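Local coordinates for 190aa long hypothetical protein (Pyrococcus horikoshii, PDB 2DDZ), which is of unknown function but forms a hexamer and belongs to the DUF366 family, which is grouped with the class II tRNA synthetase-like proteins, at residues E[4-9]-E[35-40]; E[90-95]-E[171-176]; E[98-102]-E[163-168]; E[138-142]-E[151-155]. Residues are numbered along the deposited sequence.

Contact 1 of 4, residues E[4-9]-E[35-40]; sequences MELLII and DSLVVF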
loop_
_atom_site.group_PDB
_atom_site.type_symbol
_atom_site.label_atom_id
_atom_site.label_comp_id
_atom_site.label_asym_id
_atom_site.label_seq_id
_atom_site.Cartn_x
_atom_site.Cartn_y
_atom_site.Cartn_z
ATOM N N MET E 4 3.668 20.898 9.671
ATOM C CA MET E 4 4.866 20.043 9.913
ATOM C C MET E 4 5.757 20.653 11.018
ATOM O O MET E 4 5.668 21.851 11.283
ATOM C CB MET E 4 5.676 19.938 8.620
ATOM C CG MET E 4 6.951 19.131 8.716
ATOM S SD MET E 4 7.828 19.020 7.150
ATOM C CE MET E 4 9.240 18.276 7.737
ATOM N N GLU E 5 6.630 19.840 11.622
ATOM C CA GLU E 5 7.532 20.274 12.720
ATOM C C GLU E 5 8.972 20.582 12.302
ATOM O O GLU E 5 9.555 19.860 11.497
ATOM C CB GLU E 5 7.604 19.197 13.803
ATOM C CG GLU E 5 6.420 19.113 14.744
ATOM C CD GLU E 5 6.464 20.156 15.844
ATOM O OE1 GLU E 5 7.521 20.305 16.500
ATOM O OE2 GLU E 5 5.432 20.820 16.062
ATOM N N LEU E 6 9.541 21.636 12.885
ATOM C CA LEU E 6 10.907 22.047 12.586
ATOM C C LEU E 6 11.703 22.366 13.850
ATOM O O LEU E 6 11.198 23.003 14.771
ATOM C CB LEU E 6 10.913 23.278 11.678
ATOM C CG LEU E 6 12.283 23.935 11.449
ATOM C CD1 LEU E 6 13.240 22.959 10.772
ATOM C CD2 LEU E 6 12.111 25.164 10.588
ATOM N N LEU E 7 12.951 21.912 13.883
ATOM C CA LEU E 7 13.829 22.153 15.018
ATOM C C LEU E 7 15.259 22.392 14.558
ATOM O O LEU E 7 15.887 21.502 13.985
ATOM C CB LEU E 7 13.817 20.968 15.987
ATOM C CG LEU E 7 14.816 21.086 17.156
ATOM C CD1 LEU E 7 14.437 22.294 18.025
ATOM C CD2 LEU E 7 14.818 19.803 18.002
ATOM N N ILE E 8 15.763 23.600 14.804
ATOM C CA ILE E 8 17.136 23.945 14.458
ATOM C C ILE E 8 17.899 23.998 15.777
ATOM O O ILE E 8 17.583 24.817 16.630
ATOM C CB ILE E 8 17.245 25.336 13.803
ATOM C CG1 ILE E 8 16.248 25.489 12.655
ATOM C CG2 ILE E 8 18.648 25.534 13.251
ATOM C CD1 ILE E 8 16.472 24.522 11.525
ATOM N N ILE E 9 18.886 23.124 15.954
ATOM C CA ILE E 9 19.675 23.108 17.190
ATOM C C ILE E 9 20.832 24.113 17.060
ATOM O O ILE E 9 21.866 23.817 16.471
ATOM C CB ILE E 9 20.207 21.689 17.472
ATOM C CG1 ILE E 9 19.012 20.744 17.622
ATOM C CG2 ILE E 9 21.063 21.675 18.747
ATOM C CD1 ILE E 9 19.386 19.290 17.697
ATOM N N ASP E 35 5.630 14.163 11.431
ATOM C CA ASP E 35 6.521 14.644 10.386
ATOM C C ASP E 35 7.440 15.719 10.939
ATOM O O ASP E 35 6.979 16.652 11.604
ATOM C CB ASP E 35 5.707 15.192 9.209
ATOM C CG ASP E 35 4.948 14.096 8.471
ATOM O OD1 ASP E 35 5.122 12.915 8.850
ATOM O OD2 ASP E 35 4.191 14.406 7.521
ATOM N N SER E 36 8.743 15.586 10.676
ATOM C CA SER E 36 9.691 16.573 11.173
ATOM C C SER E 36 11.018 16.715 10.430
ATOM O O SER E 36 11.480 15.818 9.716
ATOM C CB SER E 36 9.997 16.312 12.650
ATOM O OG SER E 36 10.770 15.138 12.815
ATOM N N LEU E 37 11.625 17.881 10.629
ATOM C CA LEU E 37 12.910 18.211 10.058
ATOM C C LEU E 37 13.725 18.765 11.226
ATOM O O LEU E 37 13.292 19.694 11.907
ATOM C CB LEU E 37 12.753 19.259 8.953
ATOM C CG LEU E 37 14.057 19.864 8.407
ATOM C CD1 LEU E 37 14.970 18.789 7.809
ATOM C CD2 LEU E 37 13.703 20.900 7.369
ATOM N N VAL E 38 14.880 18.155 11.475
ATOM C CA VAL E 38 15.777 18.572 12.545
ATOM C C VAL E 38 17.091 18.989 11.897
ATOM O O VAL E 38 17.722 18.206 11.194
ATOM C CB VAL E 38 16.062 17.421 13.530
ATOM C CG1 VAL E 38 17.008 17.904 14.635
ATOM C CG2 VAL E 38 14.757 16.913 14.128
ATOM N N VAL E 39 17.499 20.226 12.142
ATOM C CA VAL E 39 18.726 20.759 11.564
ATOM C C VAL E 39 19.746 21.051 12.638
ATOM O O VAL E 39 19.450 21.710 13.634
ATOM C CB VAL E 39 18.425 22.035 10.774
ATOM C CG1 VAL E 39 19.686 22.577 10.141
ATOM C CG2 VAL E 39 17.364 21.728 9.714
ATOM N N PHE E 40 20.951 20.539 12.436
ATOM C CA PHE E 40 22.028 20.754 13.381
ATOM C C PHE E 40 23.375 20.843 12.676
ATOM O O PHE E 40 23.471 20.710 11.451
ATOM C CB PHE E 40 22.066 19.632 14.419
ATOM C CG PHE E 40 22.119 18.251 13.826
ATOM C CD1 PHE E 40 21.018 17.732 13.153
ATOM C CD2 PHE E 40 23.260 17.460 13.955
ATOM C CE1 PHE E 40 21.034 16.425 12.642
ATOM C CE2 PHE E 40 23.291 16.144 13.446
ATOM C CZ PHE E 40 22.178 15.631 12.780
#
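Strand 5-8 lies parallel to strand 36-45, the two outer arms of a beta-alpha-beta unit whose crossover carries helix 25-30; the local strand axes are 4.7 Å apart at 8°. Five backbone hydrogen bonds alternate across the pair, from Glu-5 N to Asp-35 O (3.2 Å) through Leu-37 N to Glu-5 O, Leu-7 N to Leu-37 O and Val-39 N to Leu-7 O, to Ile-9 N to Val-39 O (2.8 Å). Side chains then sort by face. Leu-6, Ile-8, Leu-37 and Val-39 share the face covered by helix 161-184, whereas Leu-7 and Val-38 look toward helix 25-30. Leu-6 and Leu-37 both adopt the tp rotamer and mesh, CD1 of Leu-6 lying 4.0 Å from CG of Leu-37. Met-4, extended as ttt, reaches over the neighbouring strand so that its CE lies 3.8 Å from Leu-37 CB. Glu-5, with chi1 and chi2 both m, folds its carboxylate away from the pair. On strand 36-45, Phe-40 in its p rotamer swings its ring away to stack on His-70. Ile-8 takes the less extended mm rotamer, which brings its CD1 to 3.3 Å from Val-39 CB.

Contact 2 of 4, residues E[90-95]-E[171-176]; sequences LLIARL and ALVEEI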
loop_
_atom_site.group_PDB
_atom_site.type_symbol
_atom_site.label_atom_id
_atom_site.label_comp_id
_atom_site.label_asym_id
_atom_site.label_seq_id
_atom_site.Cartn_x
_atom_site.Cartn_y
_atom_site.Cartn_z
ATOM N N LEU E 90 14.084 16.221 -4.713
ATOM C CA LEU E 90 13.342 17.464 -4.846
ATOM C C LEU E 90 13.934 18.459 -3.855
ATOM O O LEU E 90 14.092 19.641 -4.164
ATOM C CB LEU E 90 11.868 17.263 -4.514
ATOM C CG LEU E 90 11.022 18.540 -4.510
ATOM C CD1 LEU E 90 11.126 19.272 -5.856
ATOM C CD2 LEU E 90 9.586 18.167 -4.216
ATOM N N LEU E 91 14.261 17.973 -2.661
ATOM C CA LEU E 91 14.822 18.827 -1.624
ATOM C C LEU E 91 16.240 19.298 -1.977
ATOM O O LEU E 91 16.581 20.457 -1.740
ATOM C CB LEU E 91 14.827 18.091 -0.279
ATOM C CG LEU E 91 13.482 17.624 0.284
ATOM C CD1 LEU E 91 13.717 16.932 1.624
ATOM C CD2 LEU E 91 12.547 18.804 0.462
ATOM N N ILE E 92 17.064 18.411 -2.533
ATOM C CA ILE E 92 18.426 18.790 -2.923
ATOM C C ILE E 92 18.303 19.825 -4.034
ATOM O O ILE E 92 19.079 20.781 -4.097
ATOM C CB ILE E 92 19.259 17.565 -3.421
ATOM C CG1 ILE E 92 19.808 16.786 -2.224
ATOM C CG2 ILE E 92 20.462 18.017 -4.236
ATOM C CD1 ILE E 92 18.798 16.594 -1.172
ATOM N N ALA E 93 17.312 19.644 -4.900
ATOM C CA ALA E 93 17.098 20.593 -5.980
ATOM C C ALA E 93 16.731 21.954 -5.394
ATOM O O ALA E 93 17.215 22.977 -5.868
ATOM C CB ALA E 93 15.997 20.105 -6.913
ATOM N N ARG E 94 15.885 21.976 -4.366
ATOM C CA ARG E 94 15.506 23.250 -3.760
ATOM C C ARG E 94 16.722 23.929 -3.126
ATOM O O ARG E 94 16.870 25.146 -3.226
ATOM C CB ARG E 94 14.425 23.065 -2.705
ATOM C CG ARG E 94 14.075 24.360 -1.952
ATOM C CD ARG E 94 13.226 25.323 -2.796
ATOM N NE ARG E 94 12.956 26.583 -2.097
ATOM C CZ ARG E 94 13.782 27.631 -2.081
ATOM N NH1 ARG E 94 14.939 27.585 -2.729
ATOM N NH2 ARG E 94 13.457 28.730 -1.414
ATOM N N LEU E 95 17.581 23.145 -2.475
ATOM C CA LEU E 95 18.797 23.674 -1.864
ATOM C C LEU E 95 19.687 24.291 -2.942
ATOM O O LEU E 95 20.378 25.281 -2.697
ATOM C CB LEU E 95 19.586 22.572 -1.151
ATOM C CG LEU E 95 18.983 22.016 0.139
ATOM C CD1 LEU E 95 19.947 21.004 0.727
ATOM C CD2 LEU E 95 18.719 23.156 1.143
ATOM N N ALA E 171 12.997 26.858 3.748
ATOM C CA ALA E 171 12.801 26.536 2.333
ATOM C C ALA E 171 12.349 25.092 2.135
ATOM O O ALA E 171 11.487 24.814 1.303
ATOM C CB ALA E 171 14.098 26.777 1.558
ATOM N N LEU E 172 12.945 24.178 2.899
ATOM C CA LEU E 172 12.611 22.766 2.813
ATOM C C LEU E 172 11.240 22.462 3.415
ATOM O O LEU E 172 10.487 21.648 2.874
ATOM C CB LEU E 172 13.696 21.927 3.493
ATOM C CG LEU E 172 15.079 22.019 2.838
ATOM C CD1 LEU E 172 15.956 20.900 3.370
ATOM C CD2 LEU E 172 14.957 21.921 1.321
ATOM N N VAL E 173 10.908 23.108 4.527
ATOM C CA VAL E 173 9.602 22.886 5.130
ATOM C C VAL E 173 8.530 23.341 4.141
ATOM O O VAL E 173 7.548 22.638 3.915
ATOM C CB VAL E 173 9.445 23.661 6.455
ATOM C CG1 VAL E 173 7.994 23.617 6.918
ATOM C CG2 VAL E 173 10.340 23.052 7.516
ATOM N N GLU E 174 8.728 24.507 3.532
ATOM C CA GLU E 174 7.760 25.014 2.559
ATOM C C GLU E 174 7.637 24.070 1.371
ATOM O O GLU E 174 6.555 23.897 0.817
ATOM C CB GLU E 174 8.166 26.397 2.059
ATOM C CG GLU E 174 8.176 27.463 3.127
ATOM C CD GLU E 174 8.415 28.846 2.558
ATOM O OE1 GLU E 174 8.922 28.944 1.416
ATOM O OE2 GLU E 174 8.106 29.833 3.258
ATOM N N GLU E 175 8.753 23.466 0.978
ATOM C CA GLU E 175 8.754 22.543 -0.149
ATOM C C GLU E 175 7.854 21.361 0.165
ATOM O O GLU E 175 6.991 20.985 -0.631
ATOM C CB GLU E 175 10.172 22.040 -0.422
ATOM C CG GLU E 175 10.339 21.359 -1.773
ATOM C CD GLU E 175 10.002 22.281 -2.934
ATOM O OE1 GLU E 175 10.420 23.462 -2.897
ATOM O OE2 GLU E 175 9.327 21.828 -3.885
ATOM N N ILE E 176 8.061 20.783 1.342
ATOM C CA ILE E 176 7.285 19.634 1.767
ATOM C C ILE E 176 5.797 19.957 1.882
ATOM O O ILE E 176 4.958 19.182 1.421
ATOM C CB ILE E 176 7.817 19.094 3.110
ATOM C CG1 ILE E 176 9.174 18.432 2.875
ATOM C CG2 ILE E 176 6.822 18.126 3.717
ATOM C CD1 ILE E 176 9.931 18.095 4.126
HETATM O O HOH W 1 10.422 25.959 -1.393
#
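Leu-172 lies over Leu-91 and Leu-95, its CD2 4.0 Å from CD2 of each, while Leu-91 CD2 also touches Ile-176 CG1 at 4.2 Å. These leucines form the apolar floor of the contact, next to Tyr-71 and Leu-73 of strand 68-75. Helices 81-100 and 161-184 thus pack together on one face of the mixed beta-sheet of this alpha/beta fold; the local axes cross at 136° with a closest approach of 9.9 Å. Further from the sheet the contact turns polar. Arg-94 extends past Ala-171, whose CB sits over one face of the guanidinium, 3.6 Å from Arg-94 NH2. Its NE is 4.1 Å from Glu-175 OE1, too far for a salt bridge, and a water fills the gap: it accepts from Arg-94 NE (2.7 Å) and donates to Glu-175 OE1 (2.9 Å) and Ala-171 O (3.1 Å). The other carboxylate oxygen, Glu-175 OE2, is salt-bridged to Arg-108 of the second subunit, which also packs on Arg-94.

Contact 3 of 4, residues E[98-102]-E[163-168]; sequences LLWNY and EFMERS. With GAI (guanidine), chain S.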
loop_
_atom_site.group_PDB
_atom_site.type_symbol
_atom_site.label_atom_id
_atom_site.label_comp_id
_atom_site.label_asym_id
_atom_site.label_seq_id
_atom_site.Cartn_x
_atom_site.Cartn_y
_atom_site.Cartn_z
ATOM N N LEU E 98 18.328 27.600 -3.919
ATOM C CA LEU E 98 18.615 28.508 -2.824
ATOM C C LEU E 98 20.036 29.076 -2.838
ATOM O O LEU E 98 20.258 30.218 -2.443
ATOM C CB LEU E 98 18.363 27.797 -1.491
ATOM C CG LEU E 98 18.651 28.643 -0.249
ATOM C CD1 LEU E 98 17.777 29.894 -0.285
ATOM C CD2 LEU E 98 18.387 27.836 1.019
ATOM N N LEU E 99 21.001 28.278 -3.277
ATOM C CA LEU E 99 22.383 28.739 -3.319
ATOM C C LEU E 99 22.529 29.824 -4.372
ATOM O O LEU E 99 23.414 30.668 -4.285
ATOM C CB LEU E 99 23.328 27.568 -3.598
ATOM C CG LEU E 99 23.524 26.600 -2.423
ATOM C CD1 LEU E 99 24.311 25.391 -2.868
ATOM C CD2 LEU E 99 24.250 27.313 -1.304
ATOM N N TRP E 100 21.645 29.805 -5.364
ATOM C CA TRP E 100 21.664 30.824 -6.406
ATOM C C TRP E 100 21.342 32.206 -5.841
ATOM O O TRP E 100 21.898 33.200 -6.296
ATOM C CB TRP E 100 20.669 30.478 -7.512
ATOM C CG TRP E 100 21.226 29.522 -8.503
ATOM C CD1 TRP E 100 21.087 28.164 -8.511
ATOM C CD2 TRP E 100 22.065 29.846 -9.618
ATOM N NE1 TRP E 100 21.787 27.618 -9.564
ATOM C CE2 TRP E 100 22.397 28.629 -10.261
ATOM C CE3 TRP E 100 22.571 31.047 -10.137
ATOM C CZ2 TRP E 100 23.216 28.582 -11.401
ATOM C CZ3 TRP E 100 23.383 30.998 -11.267
ATOM C CH2 TRP E 100 23.696 29.772 -11.886
ATOM N N ASN E 101 20.448 32.265 -4.855
ATOM C CA ASN E 101 20.076 33.541 -4.244
ATOM C C ASN E 101 21.207 34.027 -3.341
ATOM O O ASN E 101 21.116 35.072 -2.695
ATOM C CB ASN E 101 18.761 33.398 -3.463
ATOM C CG ASN E 101 17.582 33.036 -4.363
ATOM O OD1 ASN E 101 17.647 33.189 -5.585
ATOM N ND2 ASN E 101 16.496 32.561 -3.758
ATOM N N TYR E 102 22.272 33.242 -3.301
ATOM C CA TYR E 102 23.448 33.597 -2.532
ATOM C C TYR E 102 24.548 33.920 -3.541
ATOM O O TYR E 102 25.707 34.123 -3.177
ATOM C CB TYR E 102 23.896 32.444 -1.644
ATOM C CG TYR E 102 23.142 32.330 -0.344
ATOM C CD1 TYR E 102 21.869 31.759 -0.296
ATOM C CD2 TYR E 102 23.725 32.752 0.856
ATOM C CE1 TYR E 102 21.199 31.602 0.915
ATOM C CE2 TYR E 102 23.066 32.603 2.076
ATOM C CZ TYR E 102 21.804 32.024 2.099
ATOM O OH TYR E 102 21.164 31.857 3.303
ATOM N N GLU E 163 23.150 31.337 9.449
ATOM C CA GLU E 163 22.104 31.976 8.662
ATOM C C GLU E 163 21.573 31.049 7.573
ATOM O O GLU E 163 20.374 31.036 7.292
ATOM C CB GLU E 163 22.636 33.270 8.042
ATOM C CG GLU E 163 21.560 34.187 7.458
ATOM C CD GLU E 163 21.056 33.735 6.097
ATOM O OE1 GLU E 163 21.887 33.321 5.260
ATOM O OE2 GLU E 163 19.833 33.809 5.857
ATOM N N PHE E 164 22.458 30.271 6.957
ATOM C CA PHE E 164 22.020 29.356 5.905
ATOM C C PHE E 164 21.070 28.307 6.513
ATOM O O PHE E 164 20.014 28.033 5.957
ATOM C CB PHE E 164 23.222 28.668 5.233
ATOM C CG PHE E 164 22.844 27.840 4.030
ATOM C CD1 PHE E 164 22.470 28.447 2.834
ATOM C CD2 PHE E 164 22.810 26.451 4.115
ATOM C CE1 PHE E 164 22.054 27.681 1.743
ATOM C CE2 PHE E 164 22.397 25.677 3.032
ATOM C CZ PHE E 164 22.019 26.292 1.840
ATOM N N MET E 165 21.470 27.744 7.654
ATOM C CA MET E 165 20.679 26.749 8.374
ATOM C C MET E 165 19.231 27.245 8.540
ATOM O O MET E 165 18.269 26.523 8.267
ATOM C CB MET E 165 21.294 26.477 9.765
ATOM C CG MET E 165 22.641 25.722 9.755
ATOM S SD MET E 165 23.467 25.498 11.308
ATOM C CE MET E 165 22.403 24.519 12.028
ATOM N N GLU E 166 19.091 28.492 8.976
ATOM C CA GLU E 166 17.786 29.110 9.185
ATOM C C GLU E 166 16.969 29.260 7.893
ATOM O O GLU E 166 15.796 28.878 7.838
ATOM C CB GLU E 166 17.966 30.498 9.819
ATOM C CG GLU E 166 16.704 31.147 10.370
ATOM C CD GLU E 166 16.252 30.510 11.669
ATOM O OE1 GLU E 166 17.124 29.995 12.401
ATOM O OE2 GLU E 166 15.035 30.536 11.964
ATOM N N ARG E 167 17.585 29.825 6.854
ATOM C CA ARG E 167 16.864 30.057 5.605
ATOM C C ARG E 167 16.553 28.806 4.802
ATOM O O ARG E 167 15.478 28.698 4.205
ATOM C CB ARG E 167 17.627 31.042 4.710
ATOM C CG ARG E 167 16.731 31.626 3.614
ATOM C CD ARG E 167 17.484 32.533 2.659
ATOM N NE ARG E 167 18.512 33.282 3.360
ATOM C CZ ARG E 167 19.271 34.223 2.806
ATOM N NH1 ARG E 167 20.192 34.845 3.539
ATOM N NH2 ARG E 167 19.114 34.552 1.530
ATOM N N SER E 168 17.500 27.873 4.780
ATOM C CA SER E 168 17.311 26.630 4.040
ATOM C C SER E 168 16.295 25.735 4.749
ATOM O O SER E 168 15.515 25.049 4.087
ATOM C CB SER E 168 18.657 25.908 3.858
ATOM O OG SER E 168 19.225 25.555 5.106
HETATM C C GAI S . 20.463 31.337 -13.120
HETATM N N1 GAI S . 19.909 30.682 -12.147
HETATM N N2 GAI S . 20.317 32.665 -13.230
HETATM N N3 GAI S . 21.203 30.666 -14.039
#
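The end of helix 81-100 meets the early part of helix 161-184 in an aromatic and charged cluster, part of the helical layer of this alpha/beta fold. At its centre Phe-164 turns its edge toward the face of Tyr-102 in an offset edge-to-face pair, with centroids 5.5 Å apart and planes at 67°. Two leucines continue the apolar side: Leu-98 CD2 and Leu-99 CD2 approach Phe-164 CE1 at 3.7 and 3.8 Å, and Leu-98 CD2 also lies 3.4 Å from Ser-168 CB. Ser-168 OG donates to Phe-164 O one helical turn back (2.7 Å) and is bonded to Tyr-71 OH of the underlying sheet. Nearer the surface, Tyr-102 OH donates a very short 2.5 Å hydrogen bond to Glu-163 OE1. The other oxygen of that carboxylate, Glu-163 OE2, is salt-bridged to Arg-167 NH1 (2.6 Å) one turn further along. Tyr-102 OH lies over one face of the Arg-167 guanidinium. Trp-100 points elsewhere: a guanidine molecule lies over one face of its indole, with GAI N1 3.4 Å from Trp-100 CE3, and the indole also meets Trp-100 of the second subunit. Glu-163 therefore serves both partners, with OE1 accepting a hydrogen bond from the phenol and OE2 balancing the arginine charge, so the tyrosine is linked to an ion pair within helix 161-184.

Contact 4 of 4, residues E[138-142]-E[151-155]; sequences LNVKT and AIGLE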
loop_
_atom_site.group_PDB
_atom_site.type_symbol
_atom_site.label_atom_id
_atom_site.label_comp_id
_atom_site.label_asym_id
_atom_site.label_seq_id
_atom_site.Cartn_x
_atom_site.Cartn_y
_atom_site.Cartn_z
ATOM N N LEU E 138 25.821 19.144 4.362
ATOM C CA LEU E 138 26.545 20.127 3.567
ATOM C C LEU E 138 27.832 20.458 4.301
ATOM O O LEU E 138 27.799 20.824 5.479
ATOM C CB LEU E 138 25.720 21.405 3.381
ATOM C CG LEU E 138 24.329 21.296 2.746
ATOM C CD1 LEU E 138 23.751 22.694 2.607
ATOM C CD2 LEU E 138 24.408 20.615 1.372
ATOM N N ASN E 139 28.962 20.312 3.612
ATOM C CA ASN E 139 30.263 20.621 4.211
ATOM C C ASN E 139 30.304 22.100 4.603
ATOM O O ASN E 139 29.913 22.965 3.815
ATOM C CB ASN E 139 31.412 20.385 3.218
ATOM C CG ASN E 139 31.557 18.934 2.790
ATOM O OD1 ASN E 139 31.707 18.038 3.616
ATOM N ND2 ASN E 139 31.534 18.703 1.480
ATOM N N VAL E 140 30.750 22.381 5.825
ATOM C CA VAL E 140 30.917 23.762 6.269
ATOM C C VAL E 140 32.363 24.069 5.823
ATOM O O VAL E 140 32.630 25.080 5.169
ATOM C CB VAL E 140 30.806 23.894 7.797
ATOM C CG1 VAL E 140 31.157 25.318 8.222
ATOM C CG2 VAL E 140 29.386 23.553 8.242
ATOM N N LYS E 141 33.264 23.148 6.176
ATOM C CA LYS E 141 34.674 23.195 5.825
ATOM C C LYS E 141 34.955 21.881 5.067
ATOM O O LYS E 141 34.115 20.962 5.062
ATOM C CB LYS E 141 35.572 23.210 7.075
ATOM C CG LYS E 141 35.211 24.221 8.161
ATOM C CD LYS E 141 36.061 24.001 9.433
ATOM C CE LYS E 141 35.523 24.778 10.639
ATOM N NZ LYS E 141 35.358 26.230 10.347
ATOM N N THR E 142 36.118 21.776 4.426
ATOM C CA THR E 142 36.459 20.545 3.724
ATOM C C THR E 142 37.560 19.844 4.511
ATOM O O THR E 142 38.266 18.985 3.990
ATOM C CB THR E 142 36.949 20.829 2.297
ATOM O OG1 THR E 142 38.183 21.561 2.351
ATOM C CG2 THR E 142 35.901 21.631 1.516
ATOM N N ALA E 151 36.169 18.322 -2.751
ATOM C CA ALA E 151 35.046 18.863 -1.982
ATOM C C ALA E 151 35.138 20.364 -1.753
ATOM O O ALA E 151 36.224 20.945 -1.752
ATOM C CB ALA E 151 34.930 18.142 -0.645
ATOM N N ILE E 152 33.980 20.977 -1.542
ATOM C CA ILE E 152 33.901 22.406 -1.308
ATOM C C ILE E 152 32.955 22.612 -0.117
ATOM O O ILE E 152 31.998 21.853 0.052
ATOM C CB ILE E 152 33.398 23.119 -2.606
ATOM C CG1 ILE E 152 33.609 24.630 -2.517
ATOM C CG2 ILE E 152 31.928 22.815 -2.848
ATOM C CD1 ILE E 152 32.650 25.295 -1.587
ATOM N N GLY E 153 33.252 23.608 0.720
ATOM C CA GLY E 153 32.433 23.889 1.893
ATOM C C GLY E 153 31.692 25.217 1.816
ATOM O O GLY E 153 31.926 26.009 0.903
ATOM N N LEU E 154 30.802 25.475 2.773
ATOM C CA LEU E 154 30.029 26.711 2.778
ATOM C C LEU E 154 30.905 27.936 3.036
ATOM O O LEU E 154 30.677 29.005 2.469
ATOM C CB LEU E 154 28.909 26.635 3.823
ATOM C CG LEU E 154 27.745 25.672 3.553
ATOM C CD1 LEU E 154 26.857 25.627 4.782
ATOM C CD2 LEU E 154 26.954 26.121 2.331
ATOM N N GLU E 155 31.909 27.782 3.891
ATOM C CA GLU E 155 32.812 28.890 4.196
ATOM C C GLU E 155 33.490 29.428 2.937
ATOM O O GLU E 155 33.394 30.616 2.646
ATOM C CB GLU E 155 33.852 28.439 5.226
ATOM C CG GLU E 155 33.338 28.533 6.659
ATOM C CD GLU E 155 34.288 27.923 7.654
ATOM O OE1 GLU E 155 35.496 27.856 7.332
ATOM O OE2 GLU E 155 33.828 27.524 8.752
#
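Glu-155, Val-140 and Leu-154 carry the largest buried areas where the chain leaving strand 131-139 is met by the loop 151-155. Glu-155 is held at both ends: its backbone N donates to Val-140 O (3.1 Å), and its OE2 forms a salt bridge with Lys-141 NZ (2.6 Å). The same carboxylate passes beside Val-140, whose CG1 lies 3.5 Å from Glu-155 OE2. Leu-154 N donates to Asn-139 O (2.9 Å), so consecutive amides of the returning loop bind consecutive carbonyls of the outgoing chain. Just before them Gly-153 packs its CA 3.3 Å from Asn-139 O, where an ideal CB would clash with Val-140 O. Asn-139 ND2 adds a weak bond to Ile-152 O (3.5 Å), and Thr-142 CG2 lies 3.4 Å from Ala-151 O. Backbone bonds tie Leu-138 to Val-69 of strand 68-75, and Asn-139 to Leu-120 and Ile-152 to Lys-119 of strand 118-128. The returning chain thus sits at the end of the sheet, with helix 161-184 following a few residues later.

Overall arrangement
Contact 1 comes first along the chain and closes before the others open; contact 4 is nested inside the loop closed by contact 3, and contact 3 inside that closed by contact 2. Contacts 2 and 3 join the same two helices, 81-100 and 161-184, centres about 11 Å apart. Helix 161-184 links the rest: Met-4, Leu-6 and Leu-37 of contact 1 pack on contact 2, Val-39 on Met-165 of contact 3, and Phe-164 of contact 3 on Leu-138 and Leu-154 of contact 4. Contacts 1 and 4, centres about 22 Å apart, do not touch but reach the same sheet. Residues of contacts 2 and 3 also meet a second subunit, connecting these helices to the hexamer.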